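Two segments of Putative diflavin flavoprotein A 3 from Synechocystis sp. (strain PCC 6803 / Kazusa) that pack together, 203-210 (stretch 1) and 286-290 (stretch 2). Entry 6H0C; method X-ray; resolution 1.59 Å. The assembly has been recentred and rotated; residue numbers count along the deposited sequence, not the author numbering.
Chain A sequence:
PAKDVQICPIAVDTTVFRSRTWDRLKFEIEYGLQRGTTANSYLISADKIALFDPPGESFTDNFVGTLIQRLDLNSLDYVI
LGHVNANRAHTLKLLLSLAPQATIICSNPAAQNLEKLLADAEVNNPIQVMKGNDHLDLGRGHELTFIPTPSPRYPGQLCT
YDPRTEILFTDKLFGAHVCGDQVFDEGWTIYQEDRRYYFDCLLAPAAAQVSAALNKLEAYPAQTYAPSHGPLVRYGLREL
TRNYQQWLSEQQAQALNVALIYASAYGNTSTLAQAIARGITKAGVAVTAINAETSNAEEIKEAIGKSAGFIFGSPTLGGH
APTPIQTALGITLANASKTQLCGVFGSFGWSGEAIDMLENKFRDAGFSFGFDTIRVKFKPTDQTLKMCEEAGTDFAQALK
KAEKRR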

ATOM      1  N   LEU A 203       1.458   2.631   6.994  1.00 25.51           N
ATOM      2  CA  LEU A 203       2.719   3.347   6.786  1.00 25.90           C
ATOM      3  C   LEU A 203       3.778   3.089   7.862  1.00 25.48           C
ATOM      4  O   LEU A 203       4.979   3.142   7.578  1.00 24.87           O
ATOM      5  CB  LEU A 203       2.439   4.857   6.670  1.00 25.77           C
ATOM      6  CG  LEU A 203       1.434   5.228   5.570  1.00 25.89           C
ATOM      7  CD1 LEU A 203       1.184   6.729   5.522  1.00 21.56           C
ATOM      8  CD2 LEU A 203       1.897   4.688   4.205  1.00 22.16           C
ATOM      9  N   ALA A 204       3.337   2.808   9.087  1.00 23.64           N
ATOM     10  CA  ALA A 204       4.259   2.556  10.192  1.00 21.79           C
ATOM     11  C   ALA A 204       5.258   1.429   9.892  1.00 23.95           C
ATOM     12  O   ALA A 204       6.428   1.531  10.263  1.00 28.46           O
ATOM     13  CB  ALA A 204       3.480   2.247  11.462  1.00 23.66           C
ATOM     14  N   PRO A 205       4.813   0.350   9.219  1.00 27.51           N
ATOM     15  CA  PRO A 205       5.762  -0.734   8.904  1.00 23.01           C
ATOM     16  C   PRO A 205       6.737  -0.348   7.806  1.00 26.62           C
ATOM     17  O   PRO A 205       7.639  -1.121   7.493  1.00 25.50           O
ATOM     18  CB  PRO A 205       4.858  -1.877   8.432  1.00 23.63           C
ATOM     19  CG  PRO A 205       3.487  -1.538   8.968  1.00 24.52           C
ATOM     20  CD  PRO A 205       3.426  -0.033   8.899  1.00 26.19           C
ATOM     21  N   ALA A 206       6.548   0.835   7.226  1.00 27.28           N
ATOM     22  CA  ALA A 206       7.427   1.337   6.172  1.00 28.37           C
ATOM     23  C   ALA A 206       7.994   2.713   6.539  1.00 30.63           C
ATOM     24  O   ALA A 206       8.173   3.571   5.668  1.00 29.26           O
ATOM     25  CB  ALA A 206       6.671   1.411   4.847  1.00 24.98           C
ATOM     26  N   ALA A 207       8.289   2.909   7.821  1.00 25.96           N
ATOM     27  CA  ALA A 207       8.617   4.232   8.349  1.00 24.97           C
ATOM     28  C   ALA A 207       9.776   4.921   7.616  1.00 27.32           C
ATOM     29  O   ALA A 207       9.720   6.119   7.332  1.00 31.88           O
ATOM     30  CB  ALA A 207       8.930   4.127   9.830  1.00 28.68           C
ATOM     31  N   ALA A 208      10.823   4.169   7.304  1.00 27.62           N
ATOM     32  CA  ALA A 208      11.980   4.757   6.644  1.00 30.62           C
ATOM     33  C   ALA A 208      11.669   5.166   5.196  1.00 30.95           C
ATOM     34  O   ALA A 208      12.075   6.247   4.749  1.00 29.04           O
ATOM     35  CB  ALA A 208      13.157   3.792   6.688  1.00 31.53           C
ATOM     36  N   GLN A 209      10.950   4.308   4.467  1.00 26.84           N
ATOM     37  CA  GLN A 209      10.612   4.604   3.071  1.00 27.42           C
ATOM     38  C   GLN A 209       9.603   5.747   2.989  1.00 29.43           C
ATOM     39  O   GLN A 209       9.654   6.568   2.066  1.00 30.59           O
ATOM     40  CB  GLN A 209      10.058   3.369   2.346  1.00 25.59           C
ATOM     41  CG  GLN A 209      11.000   2.173   2.284  1.00 28.89           C
ATOM     42  CD  GLN A 209      10.844   1.246   3.489  1.00 43.93           C
ATOM     43  OE1 GLN A 209      10.586   1.697   4.616  1.00 42.29           O
ATOM     44  NE2 GLN A 209      10.989  -0.056   3.254  1.00 48.94           N
ATOM     45  N   VAL A 210       8.687   5.799   3.952  1.00 25.64           N
ATOM     46  CA  VAL A 210       7.691   6.864   3.974  1.00 26.40           C
ATOM     47  C   VAL A 210       8.361   8.212   4.300  1.00 25.99           C
ATOM     48  O   VAL A 210       7.995   9.253   3.737  1.00 26.07           O
ATOM     49  CB  VAL A 210       6.550   6.547   4.970  1.00 24.36           C
ATOM     50  CG1 VAL A 210       5.627   7.754   5.148  1.00 22.46           C
ATOM     51  CG2 VAL A 210       5.758   5.335   4.477  1.00 21.06           C
ATOM     52  N   ALA A 286       8.612  -1.400  16.840  1.00 24.46           N
ATOM     53  CA  ALA A 286       8.696  -1.008  15.432  1.00 24.26           C
ATOM     54  C   ALA A 286       8.672  -2.225  14.508  1.00 28.73           C
ATOM     55  O   ALA A 286       9.128  -3.312  14.884  1.00 27.61           O
ATOM     56  CB  ALA A 286       9.965  -0.184  15.180  1.00 24.78           C
ATOM     57  N   VAL A 287       8.145  -2.036  13.300  1.00 24.36           N
ATOM     58  CA  VAL A 287       8.169  -3.074  12.277  1.00 22.47           C
ATOM     59  C   VAL A 287       8.797  -2.547  10.995  1.00 25.12           C
ATOM     60  O   VAL A 287       8.443  -1.471  10.515  1.00 26.88           O
ATOM     61  CB  VAL A 287       6.757  -3.608  11.942  1.00 24.08           C
ATOM     62  CG1 VAL A 287       6.817  -4.586  10.762  1.00 21.73           C
ATOM     63  CG2 VAL A 287       6.120  -4.268  13.165  1.00 24.95           C
ATOM     64  N   THR A 288       9.749  -3.312  10.468  1.00 24.41           N
ATOM     65  CA  THR A 288      10.311  -3.077   9.151  1.00 22.76           C
ATOM     66  C   THR A 288       9.779  -4.168   8.238  1.00 24.24           C
ATOM     67  O   THR A 288      10.258  -5.301   8.242  1.00 22.52           O
ATOM     68  CB  THR A 288      11.850  -3.092   9.164  1.00 27.11           C
ATOM     69  OG1 THR A 288      12.331  -1.962   9.899  1.00 28.98           O
ATOM     70  CG2 THR A 288      12.400  -3.039   7.745  1.00 24.05           C
ATOM     71  N   ALA A 289       8.748  -3.831   7.482  1.00 24.08           N
ATOM     72  CA  ALA A 289       8.199  -4.757   6.517  1.00 21.09           C
ATOM     73  C   ALA A 289       9.188  -4.980   5.370  1.00 25.84           C
ATOM     74  O   ALA A 289       9.856  -4.053   4.918  1.00 23.54           O
ATOM     75  CB  ALA A 289       6.874  -4.237   5.989  1.00 21.21           C
ATOM     76  N   ILE A 290       9.275  -6.221   4.911  1.00 22.67           N
ATOM     77  CA  ILE A 290      10.088  -6.574   3.760  1.00 21.92           C
ATOM     78  C   ILE A 290       9.246  -7.378   2.776  1.00 24.88           C
ATOM     79  O   ILE A 290       8.709  -8.440   3.123  1.00 22.37           O
ATOM     80  CB  ILE A 290      11.309  -7.405   4.163  1.00 23.56           C
ATOM     81  CG1 ILE A 290      12.201  -6.616   5.121  1.00 26.72           C
ATOM     82  CG2 ILE A 290      12.062  -7.875   2.922  1.00 24.36           C
ATOM     83  CD1 ILE A 290      13.029  -5.573   4.439  1.00 38.51           C
TER
HETATM   84  O   HOH W   1       7.598   0.793  12.625  1.00 24.34           O
HETATM   85  O   HOH W   2      10.136  -1.393   5.575  1.00 35.02           O

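Two carbonyl oxygens come close in this contact: Pro-205 O lies 3.1 Å from Val-287 O. Both are acceptors, so the pair cannot be a hydrogen bond. Each oxygen also has another partner across the contact. Ala-289 N donates to Pro-205 O over 2.9 Å, with an N-H...O angle of 171°, close to linear; this is the one direct hydrogen bond between the stretches. In addition, Pro-205 CA stands 3.2 Å from Val-287 O with an angle of 142° at the hydrogen, which fits a CA-H...O contact. Pro-205 thus meets the strand 286-290 through both its carbonyl and its CA, and its CA is 4.8 Å from that of Val-287, the point of backbone register.

The proline side chain adds an apolar component. Pro-205 CB lies 3.9 Å from Ala-289 CB and 4.1 Å from Val-287 CG1, both van der Waals distances. In the strand, the CA-to-CB bond of Ala-289 points toward stretch 1, that of Val-287 (chi1 174°, t) sideways, and that of the intervening Thr-288 away. Pro-205 has the largest covered area of any residue here, 74 Å² of the 189 Å² summed over both sides.

Two waters extend the polar network. Water 1 accepts from Val-287 N at 3.0 Å and can donate to Ala-204 O at 2.7 Å, linking the backbones beside the close oxygen pair. Water 2 lies within donating geometry of Pro-205 O at 3.2 Å and Ala-289 O at 2.8 Å, although further acceptors compete for its protons.

Within stretch 1, Ala-206 N donates to Leu-203 O at 2.8 Å, forming a turn around Pro-205. Ala-206 then takes the N-cap position, and Ala-206 O accepts from Val-210 N at 2.9 Å as the helix begins.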